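Membrane lipoprotein TpN32 (Treponema pallidum, PDB 1XS5) probably serves as an L-methionine-binding lipoprotein of the NlpA family, holding the free amino acid in the cleft of a periplasmic-binding-protein fold. Local coordinates at residues E45-R49 / G50-M54; I126-R129 / A130-L134; A168-G172 / N173-M177; G222-R225 / T226-E230. All coordinates share one frame; numbering follows the deposited sequence.

The centres of contacts 1, 2 and 4 lie about 19 to 21 Å from that of the chain, contact 2 at the surface and 1 and 4 partly buried; contact 3, about 9 Å from it, is buried and holds the bound methionine. Contact 1 ends helix 40-49 and leads into strand 54-59; contact 3 makes the reverse passage, from strand 167-170 into helix 172-177. Contact 2 is a turn between two short antiparallel strands, and contact 4 stays within helix 222-231. Chemistry follows place: a salt bridge in contact 1, an arginine over a turn in contact 2, asparagine amides facing ligand and neighbours in contact 3, a threonine-to-carbonyl bond and adjacent like charges in contact 4.

Contact 1. Residues E45-R49 / G50-M54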
loop_
_atom_site.group_PDB
_atom_site.type_symbol
_atom_site.label_atom_id
_atom_site.label_comp_id
_atom_site.label_asym_id
_atom_site.label_seq_id
_atom_site.Cartn_x
_atom_site.Cartn_y
_atom_site.Cartn_z
ATOM N N GLU A 45 7.484 13.321 -4.802
ATOM C CA GLU A 45 8.235 14.477 -5.252
ATOM C C GLU A 45 7.269 15.609 -5.659
ATOM O O GLU A 45 7.591 16.784 -5.497
ATOM C CB GLU A 45 9.128 14.101 -6.437
ATOM C CG GLU A 45 10.252 13.149 -6.069
ATOM C CD GLU A 45 11.240 12.877 -7.227
ATOM O OE1 GLU A 45 10.838 12.933 -8.418
ATOM O OE2 GLU A 45 12.428 12.586 -6.940
ATOM N N ALA A 46 6.073 15.272 -6.164
ATOM C CA ALA A 46 5.140 16.327 -6.596
ATOM C C ALA A 46 4.599 17.048 -5.377
ATOM O O ALA A 46 4.336 18.274 -5.426
ATOM C CB ALA A 46 3.972 15.759 -7.441
ATOM N N VAL A 47 4.382 16.315 -4.290
ATOM C CA VAL A 47 3.932 16.997 -3.066
ATOM C C VAL A 47 5.121 17.872 -2.537
ATOM O O VAL A 47 4.923 19.025 -2.134
ATOM C CB VAL A 47 3.505 15.982 -1.958
ATOM C CG1 VAL A 47 3.368 16.728 -0.582
ATOM C CG2 VAL A 47 2.153 15.311 -2.322
ATOM N N MET A 48 6.343 17.351 -2.558
ATOM C CA MET A 48 7.481 18.148 -2.072
ATOM C C MET A 48 7.676 19.441 -2.892
ATOM O O MET A 48 7.990 20.482 -2.310
ATOM C CB MET A 48 8.797 17.344 -2.075
ATOM C CG MET A 48 8.953 16.352 -0.902
ATOM S SD MET A 48 8.784 17.151 0.760
ATOM C CE MET A 48 10.231 18.301 0.722
ATOM N N ARG A 49 7.510 19.379 -4.224
ATOM C CA ARG A 49 7.666 20.580 -5.077
ATOM C C ARG A 49 6.473 21.518 -4.940
ATOM O O ARG A 49 6.563 22.689 -5.313
ATOM C CB ARG A 49 7.743 20.258 -6.596
ATOM C CG ARG A 49 8.916 19.472 -7.074
ATOM C CD ARG A 49 8.989 19.504 -8.621
ATOM N NE ARG A 49 7.744 19.030 -9.208
ATOM C CZ ARG A 49 7.436 17.743 -9.366
ATOM N NH1 ARG A 49 8.290 16.804 -8.998
ATOM N NH2 ARG A 49 6.255 17.394 -9.856
ATOM N N GLY A 50 5.351 21.010 -4.441
ATOM C CA GLY A 50 4.159 21.833 -4.325
ATOM C C GLY A 50 3.204 21.804 -5.518
ATOM O O GLY A 50 2.288 22.632 -5.624
ATOM N N ASP A 51 3.405 20.858 -6.440
ATOM C CA ASP A 51 2.528 20.739 -7.608
ATOM C C ASP A 51 1.146 20.255 -7.202
ATOM O O ASP A 51 0.166 20.534 -7.881
ATOM C CB ASP A 51 3.126 19.773 -8.629
ATOM C CG ASP A 51 4.329 20.357 -9.326
ATOM O OD1 ASP A 51 4.592 21.582 -9.138
ATOM O OD2 ASP A 51 4.997 19.602 -10.081
ATOM N N ILE A 52 1.093 19.463 -6.129
ATOM C CA ILE A 52 -0.163 18.990 -5.551
ATOM C C ILE A 52 -0.066 19.247 -4.011
ATOM O O ILE A 52 1.029 19.287 -3.448
ATOM C CB ILE A 52 -0.402 17.512 -5.812
ATOM C CG1 ILE A 52 0.862 16.712 -5.517
ATOM C CG2 ILE A 52 -0.850 17.288 -7.294
ATOM C CD1 ILE A 52 0.636 15.217 -5.620
ATOM N N LEU A 53 -1.204 19.394 -3.358
ATOM C CA LEU A 53 -1.250 19.692 -1.922
ATOM C C LEU A 53 -1.118 18.424 -1.072
ATOM O O LEU A 53 -0.598 18.448 0.053
ATOM C CB LEU A 53 -2.582 20.373 -1.608
ATOM C CG LEU A 53 -2.715 20.942 -0.194
ATOM C CD1 LEU A 53 -1.498 21.839 0.134
ATOM C CD2 LEU A 53 -4.001 21.744 -0.122
ATOM N N MET A 54 -1.594 17.310 -1.612
ATOM C CA MET A 54 -1.521 16.070 -0.855
ATOM C C MET A 54 -1.493 14.865 -1.755
ATOM O O MET A 54 -1.660 14.984 -2.958
ATOM C CB MET A 54 -2.725 15.984 0.103
ATOM C CG MET A 54 -4.060 15.917 -0.550
ATOM S SD MET A 54 -5.487 16.619 0.485
ATOM C CE MET A 54 -5.899 18.143 -0.343
HETATM O O HOH W 1 2.756 20.324 -1.532
#
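V47 meets I52 and M54 where helix 40-49 ends, with G50 and R49 completing the turn between them. V47 carries CG1 anti to its backbone N (chi1 167°), which leaves CG2 beside that N, where it meets I52 and M54; V47 CG2 lies 3.6 Å from I52 CD1 and 3.7 Å from the backbone C of M54. The V47 and I52 side chains meet at about a right angle, and CB of A46 adds an apolar contact with I52 CG1. The carbonyl of V47 also faces the turn: a water donates to V47 O and to I52 O, bridging the last helical turn and the segment that leaves it.

G50 has positive phi and is the C-prime residue of a Schellman motif. D51 N donates to A46 O over 2.9 Å, while G50 N makes a weak bond with V47 O. R49, on the exposed side, bends its chain at chi3 and grips D51 side-on, NE at 2.9 Å and NH2 at 2.6 Å, both from one face of the carboxylate and both to OD2. That oxygen lies nearly in the guanidinium plane, although the two planes are turned 61° apart. One guanidinium face rests against A46 CA, offset toward the rim, which, with the salt bridge, probably limits its rotation.

Beyond the turn, L53 and M54 pair by backbone hydrogen bonds with G6 and G8 of strand 3-9. L53 and M54 also pack on helix 210-219, whereas E45 and M48 of the helix lean on F66 of helix 60-70.

Contact 2. Residues I126-R129 / A130-L134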
loop_
_atom_site.group_PDB
_atom_site.type_symbol
_atom_site.label_atom_id
_atom_site.label_comp_id
_atom_site.label_asym_id
_atom_site.label_seq_id
_atom_site.Cartn_x
_atom_site.Cartn_y
_atom_site.Cartn_z
ATOM N N ILE A 126 11.122 -18.519 5.929
ATOM C CA ILE A 126 12.440 -17.978 6.154
ATOM C C ILE A 126 12.541 -17.347 7.522
ATOM O O ILE A 126 11.540 -17.188 8.204
ATOM C CB ILE A 126 12.749 -16.807 5.125
ATOM C CG1 ILE A 126 11.710 -15.672 5.299
ATOM C CG2 ILE A 126 12.700 -17.308 3.707
ATOM C CD1 ILE A 126 11.948 -14.402 4.457
ATOM N N ARG A 127 13.768 -16.986 7.892
ATOM C CA ARG A 127 14.051 -16.278 9.127
ATOM C C ARG A 127 14.906 -15.071 8.796
ATOM O O ARG A 127 15.939 -15.185 8.126
ATOM C CB ARG A 127 14.812 -17.134 10.135
ATOM C CG ARG A 127 15.100 -16.349 11.411
ATOM C CD ARG A 127 16.116 -17.084 12.281
ATOM N NE ARG A 127 16.261 -16.400 13.556
ATOM C CZ ARG A 127 16.110 -17.007 14.724
ATOM N NH1 ARG A 127 15.825 -18.310 14.751
ATOM N NH2 ARG A 127 16.214 -16.315 15.854
ATOM N N MET A 128 14.469 -13.916 9.263
ATOM C CA MET A 128 15.181 -12.666 9.043
ATOM C C MET A 128 16.209 -12.401 10.171
ATOM O O MET A 128 15.965 -12.767 11.324
ATOM C CB MET A 128 14.184 -11.519 9.040
ATOM C CG MET A 128 13.140 -11.624 7.938
ATOM S SD MET A 128 13.926 -11.565 6.321
ATOM C CE MET A 128 14.610 -9.900 6.295
ATOM N N ARG A 129 17.337 -11.781 9.813
ATOM C CA ARG A 129 18.389 -11.399 10.758
ATOM C C ARG A 129 17.750 -10.449 11.801
ATOM O O ARG A 129 16.831 -9.675 11.487
ATOM C CB ARG A 129 19.509 -10.684 9.982
ATOM C CG ARG A 129 20.355 -9.696 10.787
ATOM C CD ARG A 129 21.405 -9.002 9.907
ATOM N NE ARG A 129 20.913 -7.823 9.174
ATOM C CZ ARG A 129 21.003 -6.562 9.614
ATOM N NH1 ARG A 129 21.568 -6.302 10.799
ATOM N NH2 ARG A 129 20.563 -5.547 8.859
ATOM N N ALA A 130 18.270 -10.470 13.024
ATOM C CA ALA A 130 17.734 -9.675 14.142
ATOM C C ALA A 130 17.706 -8.149 14.070
ATOM O O ALA A 130 16.713 -7.516 14.435
ATOM C CB ALA A 130 18.428 -10.103 15.435
ATOM N N GLY A 131 18.775 -7.516 13.634
ATOM C CA GLY A 131 18.677 -6.069 13.598
ATOM C C GLY A 131 18.254 -5.526 12.250
ATOM O O GLY A 131 18.663 -4.419 11.914
ATOM N N SER A 132 17.429 -6.269 11.504
ATOM C CA SER A 132 17.000 -5.880 10.144
ATOM C C SER A 132 16.319 -4.525 9.930
ATOM O O SER A 132 16.616 -3.813 8.962
ATOM C CB SER A 132 16.111 -6.972 9.552
ATOM O OG SER A 132 16.797 -8.205 9.566
ATOM N N GLY A 133 15.385 -4.185 10.800
ATOM C CA GLY A 133 14.716 -2.909 10.674
ATOM C C GLY A 133 13.559 -2.859 9.711
ATOM O O GLY A 133 13.218 -3.822 9.036
ATOM N N LEU A 134 12.979 -1.676 9.626
ATOM C CA LEU A 134 11.816 -1.427 8.798
ATOM C C LEU A 134 12.068 -1.525 7.287
ATOM O O LEU A 134 11.135 -1.743 6.521
ATOM C CB LEU A 134 11.263 -0.042 9.205
ATOM C CG LEU A 134 9.807 0.351 8.940
ATOM C CD1 LEU A 134 8.861 -0.612 9.650
ATOM C CD2 LEU A 134 9.581 1.785 9.443
#
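M128 touches the turn lightly, its CB 4.3 Å from S132 OG, while the rest of its side chain is buried against L117 of helix 110-122 and V141 of the partner strand, with which R127, just before it, pairs through backbone bonds to Q142 and Q143. The next residue, R129, carries most of the contact. Its CG lies 3.2 Å from A130 N, held there by a chi1 of 154° that sets CG roughly opposite the backbone N and beside the carbonyl carbon. From CG the chain runs on to CD and then bends at chi3 (84°), folding the guanidinium back over the residues that follow. One face of that flat group covers the G131-S132 peptide: S132 N sits 4.0 Å above the plane, over its centre, and G131 C 3.5 Å above it, offset toward the rim. The group therefore lies over the backbone as a lid, and its polar end is engaged elsewhere, NH2 forming a salt bridge with D140 OD1.

The carbonyl of R129 points into the turn, toward S132. S132 N donates to R129 O in a weak bond of 3.5 Å. S132 OG also approaches this oxygen, but the modelled separation of 2.4 Å is very short and the exact geometry there is doubtful.

Backbone bonding also joins R129 with D140. R129 to S132 form a type I beta turn that opens the loop between the antiparallel strands 127-128 and 141-143, on the surface of the protein.

Contact 3. Residues A168-G172 / N173-M177; sequences AVING and NYAIM. With MET (methionine), chain B.
N171 and N173 frame the junction between strand 167-170 and helix 172-177, a strand-to-helix turn that lines the methionine pocket of this periplasmic-binding-protein fold. N171 is the N-cap residue, but its side chain turns to the ligand and makes no capping bond. N171 CB lies 3.3 Å from N173 OD1. CG, anti to the carbonyl carbon (chi1 -57°), carries the amide toward the ligand carboxylate. OD1 lies at the edge of the Y174 ring, near its plane, and makes a weak hydrogen bond with S155 OG. At the tip, N171 ND2 donates to O of the bound methionine over 2.9 Å in a nearly straight bond of 171°. The methionine is also hydrogen-bonded to E83, N198 and R115.

The backbone behind it starts the helix: A175 N bonds N171 O, and I176 N bonds G172 O. I170 CG2 packs against A175 from the strand side, 4.1 Å from its CB. N173 holds its amide beside the ligand's amino group. OD1 of N173 lies 3.5 Å from the methionine N, while N173 ND2 bonds S11 OG and sits 3.3 Å above the Y174 ring plane, over the ring centre.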
loop_
_atom_site.group_PDB
_atom_site.type_symbol
_atom_site.label_atom_id
_atom_site.label_comp_id
_atom_site.label_asym_id
_atom_site.label_seq_id
_atom_site.Cartn_x
_atom_site.Cartn_y
_atom_site.Cartn_z
ATOM N N ALA A 168 3.444 -15.163 -5.268
ATOM C CA ALA A 168 3.826 -13.768 -5.229
ATOM C C ALA A 168 3.133 -13.095 -4.057
ATOM O O ALA A 168 1.950 -13.406 -3.767
ATOM C CB ALA A 168 3.403 -13.063 -6.514
ATOM N N VAL A 169 3.871 -12.217 -3.382
ATOM C CA VAL A 169 3.318 -11.426 -2.248
ATOM C C VAL A 169 2.939 -10.112 -2.931
ATOM O O VAL A 169 3.819 -9.337 -3.324
ATOM C CB VAL A 169 4.391 -11.215 -1.182
ATOM C CG1 VAL A 169 3.861 -10.335 -0.068
ATOM C CG2 VAL A 169 4.798 -12.622 -0.598
ATOM N N ILE A 170 1.624 -9.854 -3.046
ATOM C CA ILE A 170 1.138 -8.705 -3.812
ATOM C C ILE A 170 0.390 -7.676 -2.994
ATOM O O ILE A 170 -0.506 -8.042 -2.234
ATOM C CB ILE A 170 0.233 -9.199 -5.005
ATOM C CG1 ILE A 170 1.014 -10.226 -5.844
ATOM C CG2 ILE A 170 -0.095 -8.011 -5.995
ATOM C CD1 ILE A 170 0.200 -10.922 -6.935
ATOM N N ASN A 171 0.780 -6.397 -3.110
ATOM C CA ASN A 171 0.060 -5.338 -2.373
ATOM C C ASN A 171 -1.445 -5.428 -2.698
ATOM O O ASN A 171 -1.821 -5.658 -3.865
ATOM C CB ASN A 171 0.465 -3.930 -2.799
ATOM C CG ASN A 171 1.959 -3.686 -2.653
ATOM O OD1 ASN A 171 2.743 -4.167 -3.463
ATOM N ND2 ASN A 171 2.345 -2.967 -1.608
ATOM N N GLY A 172 -2.267 -5.114 -1.710
ATOM C CA GLY A 172 -3.706 -5.194 -1.914
ATOM C C GLY A 172 -4.216 -4.394 -3.104
ATOM O O GLY A 172 -5.023 -4.911 -3.872
ATOM N N ASN A 173 -3.743 -3.161 -3.298
ATOM C CA ASN A 173 -4.283 -2.400 -4.423
ATOM C C ASN A 173 -4.051 -3.115 -5.750
ATOM O O ASN A 173 -4.980 -3.270 -6.599
ATOM C CB ASN A 173 -3.692 -0.957 -4.455
ATOM C CG ASN A 173 -2.213 -0.925 -4.786
ATOM O OD1 ASN A 173 -1.374 -1.438 -4.040
ATOM N ND2 ASN A 173 -1.884 -0.305 -5.922
ATOM N N TYR A 174 -2.839 -3.615 -5.951
ATOM C CA TYR A 174 -2.548 -4.288 -7.220
ATOM C C TYR A 174 -3.207 -5.645 -7.346
ATOM O O TYR A 174 -3.560 -6.074 -8.469
ATOM C CB TYR A 174 -1.026 -4.433 -7.413
ATOM C CG TYR A 174 -0.392 -3.103 -7.687
ATOM C CD1 TYR A 174 -0.865 -2.306 -8.719
ATOM C CD2 TYR A 174 0.694 -2.646 -6.942
ATOM C CE1 TYR A 174 -0.272 -1.089 -9.025
ATOM C CE2 TYR A 174 1.297 -1.408 -7.229
ATOM C CZ TYR A 174 0.808 -0.646 -8.271
ATOM O OH TYR A 174 1.365 0.575 -8.607
ATOM N N ALA A 175 -3.375 -6.330 -6.208
ATOM C CA ALA A 175 -4.024 -7.651 -6.209
ATOM C C ALA A 175 -5.509 -7.449 -6.616
ATOM O O ALA A 175 -6.024 -8.124 -7.512
ATOM C CB ALA A 175 -3.961 -8.271 -4.777
ATOM N N ILE A 176 -6.184 -6.504 -5.957
ATOM C CA ILE A 176 -7.596 -6.236 -6.222
ATOM C C ILE A 176 -7.811 -5.841 -7.686
ATOM O O ILE A 176 -8.767 -6.267 -8.348
ATOM C CB ILE A 176 -8.101 -5.121 -5.275
ATOM C CG1 ILE A 176 -8.162 -5.651 -3.830
ATOM C CG2 ILE A 176 -9.444 -4.637 -5.733
ATOM C CD1 ILE A 176 -8.183 -4.446 -2.846
ATOM N N MET A 177 -6.894 -5.044 -8.220
ATOM C CA MET A 177 -6.998 -4.667 -9.617
ATOM C C MET A 177 -6.861 -5.856 -10.576
ATOM O O MET A 177 -7.331 -5.772 -11.720
ATOM C CB MET A 177 -5.915 -3.639 -9.982
ATOM C CG MET A 177 -6.213 -2.260 -9.425
ATOM S SD MET A 177 -4.680 -1.223 -9.516
ATOM C CE MET A 177 -4.009 -1.674 -11.120
HETATM N N MET B . -1.675 0.448 -1.050
HETATM C CA MET B . -0.301 -0.082 -0.723
HETATM C C MET B . -0.293 -1.097 0.441
HETATM O O MET B . 0.350 -2.169 0.311
HETATM C CB MET B . 0.649 1.080 -0.360
HETATM C CG MET B . 2.095 0.636 -0.313
HETATM S SD MET B . 3.262 1.937 0.149
HETATM C CE MET B . 3.378 2.796 -1.477
HETATM O OXT MET B . -0.930 -0.803 1.477
#

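Contact 4. Residues G222-R225 / T226-E230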
loop_
_atom_site.group_PDB
_atom_site.type_symbol
_atom_site.label_atom_id
_atom_site.label_comp_id
_atom_site.label_asym_id
_atom_site.label_seq_id
_atom_site.Cartn_x
_atom_site.Cartn_y
_atom_site.Cartn_z
ATOM N N GLY A 222 -18.209 8.386 7.838
ATOM C CA GLY A 222 -19.205 7.316 7.761
ATOM C C GLY A 222 -19.525 6.826 6.360
ATOM O O GLY A 222 -19.693 5.631 6.137
ATOM N N ARG A 223 -19.591 7.723 5.393
ATOM C CA ARG A 223 -19.886 7.284 4.028
ATOM C C ARG A 223 -18.740 6.419 3.410
ATOM O O ARG A 223 -18.969 5.453 2.650
ATOM C CB ARG A 223 -20.114 8.505 3.164
ATOM C CG ARG A 223 -20.473 8.158 1.755
ATOM C CD ARG A 223 -20.723 9.419 0.977
ATOM N NE ARG A 223 -20.920 9.139 -0.444
ATOM C CZ ARG A 223 -20.992 10.080 -1.385
ATOM N NH1 ARG A 223 -20.893 11.370 -1.051
ATOM N NH2 ARG A 223 -21.123 9.731 -2.657
ATOM N N VAL A 224 -17.498 6.784 3.701
ATOM C CA VAL A 224 -16.404 5.987 3.155
ATOM C C VAL A 224 -16.363 4.660 3.897
ATOM O O VAL A 224 -16.272 3.605 3.271
ATOM C CB VAL A 224 -15.062 6.740 3.265
ATOM C CG1 VAL A 224 -13.869 5.754 3.351
ATOM C CG2 VAL A 224 -14.917 7.630 2.037
ATOM N N ARG A 225 -16.461 4.716 5.225
ATOM C CA ARG A 225 -16.453 3.498 6.047
ATOM C C ARG A 225 -17.559 2.543 5.593
ATOM O O ARG A 225 -17.388 1.308 5.517
ATOM C CB ARG A 225 -16.659 3.843 7.515
ATOM C CG ARG A 225 -15.509 4.592 8.146
ATOM C CD ARG A 225 -15.560 4.404 9.642
ATOM N NE ARG A 225 -16.862 4.814 10.158
ATOM C CZ ARG A 225 -17.174 6.070 10.474
ATOM N NH1 ARG A 225 -16.271 7.038 10.342
ATOM N NH2 ARG A 225 -18.395 6.367 10.899
ATOM N N THR A 226 -18.702 3.120 5.270
ATOM C CA THR A 226 -19.832 2.333 4.824
ATOM C C THR A 226 -19.517 1.710 3.496
ATOM O O THR A 226 -19.750 0.515 3.285
ATOM C CB THR A 226 -21.066 3.233 4.762
ATOM O OG1 THR A 226 -21.425 3.569 6.109
ATOM C CG2 THR A 226 -22.223 2.556 4.036
ATOM N N TYR A 227 -18.975 2.513 2.588
ATOM C CA TYR A 227 -18.590 2.008 1.264
ATOM C C TYR A 227 -17.577 0.837 1.324
ATOM O O TYR A 227 -17.687 -0.151 0.605
ATOM C CB TYR A 227 -17.946 3.137 0.437
ATOM C CG TYR A 227 -17.341 2.676 -0.882
ATOM C CD1 TYR A 227 -18.141 2.268 -1.952
ATOM C CD2 TYR A 227 -15.956 2.635 -1.050
ATOM C CE1 TYR A 227 -17.571 1.835 -3.162
ATOM C CE2 TYR A 227 -15.382 2.198 -2.238
ATOM C CZ TYR A 227 -16.174 1.805 -3.282
ATOM O OH TYR A 227 -15.553 1.386 -4.444
ATOM N N LEU A 228 -16.563 0.977 2.163
ATOM C CA LEU A 228 -15.535 -0.052 2.249
ATOM C C LEU A 228 -16.096 -1.371 2.754
ATOM O O LEU A 228 -15.921 -2.413 2.107
ATOM C CB LEU A 228 -14.409 0.439 3.143
ATOM C CG LEU A 228 -13.563 1.535 2.476
ATOM C CD1 LEU A 228 -12.451 1.896 3.413
ATOM C CD2 LEU A 228 -12.999 1.043 1.115
ATOM N N LYS A 229 -16.771 -1.326 3.906
ATOM C CA LYS A 229 -17.358 -2.516 4.502
ATOM C C LYS A 229 -18.270 -3.243 3.534
ATOM O O LYS A 229 -18.324 -4.483 3.522
ATOM C CB LYS A 229 -18.123 -2.149 5.778
ATOM C CG LYS A 229 -17.191 -1.612 6.859
ATOM C CD LYS A 229 -17.967 -0.984 8.008
ATOM C CE LYS A 229 -17.042 -0.122 8.866
ATOM N NZ LYS A 229 -17.814 0.882 9.678
ATOM N N GLU A 230 -18.962 -2.488 2.690
ATOM C CA GLU A 230 -19.876 -3.119 1.743
ATOM C C GLU A 230 -19.246 -3.658 0.473
ATOM O O GLU A 230 -19.701 -4.680 -0.046
ATOM C CB GLU A 230 -21.014 -2.162 1.358
ATOM C CG GLU A 230 -22.100 -2.029 2.429
ATOM C CD GLU A 230 -23.332 -1.254 1.945
ATOM O OE1 GLU A 230 -24.072 -1.779 1.063
ATOM O OE2 GLU A 230 -23.557 -0.121 2.447
#
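T226 and G222 are tied together by two hydrogen bonds. T226 N donates to G222 O over 2.8 Å as in any alpha-helix, and T226 OG1 donates to the same oxygen over 2.7 Å. The two donors come from opposite faces of the carbonyl plane, so G222 O is held from both. The hydroxyl gets there because OG1 lies beside the backbone N, anti to the carbonyl carbon (chi1 -69°). Further along, Y227, L228 and K229 bond in turn to the carbonyl oxygens of R223, V224 and R225.

Apolar contact runs on the buried side of the helix. V224 and L228 lie side by side and point the same way, V224 CG1 meeting L228 CD1 at 4.1 Å; L228 goes on to L17 of helix 14-26 and to P239. Y227 rests on R16 and I20 of helix 14-26.

The charged side chains are R223, R225 and K229. R225 and K229, which both touch P239, also lie side by side, with NE of R225 and NZ of K229 4.1 Å apart, like charges that would be expected to repel mildly. The aliphatic part of K229 runs along R225 O, its CG at 3.2 Å. One face of the R225 guanidinium lies over G222 CA. R223, by contrast, reaches E23 and E24 of helix 14-26 through salt bridges.

This is the i to i+4 pattern of an amphipathic alpha-helix, here laid against helix 14-26 and strand 238-239 near the chain's end.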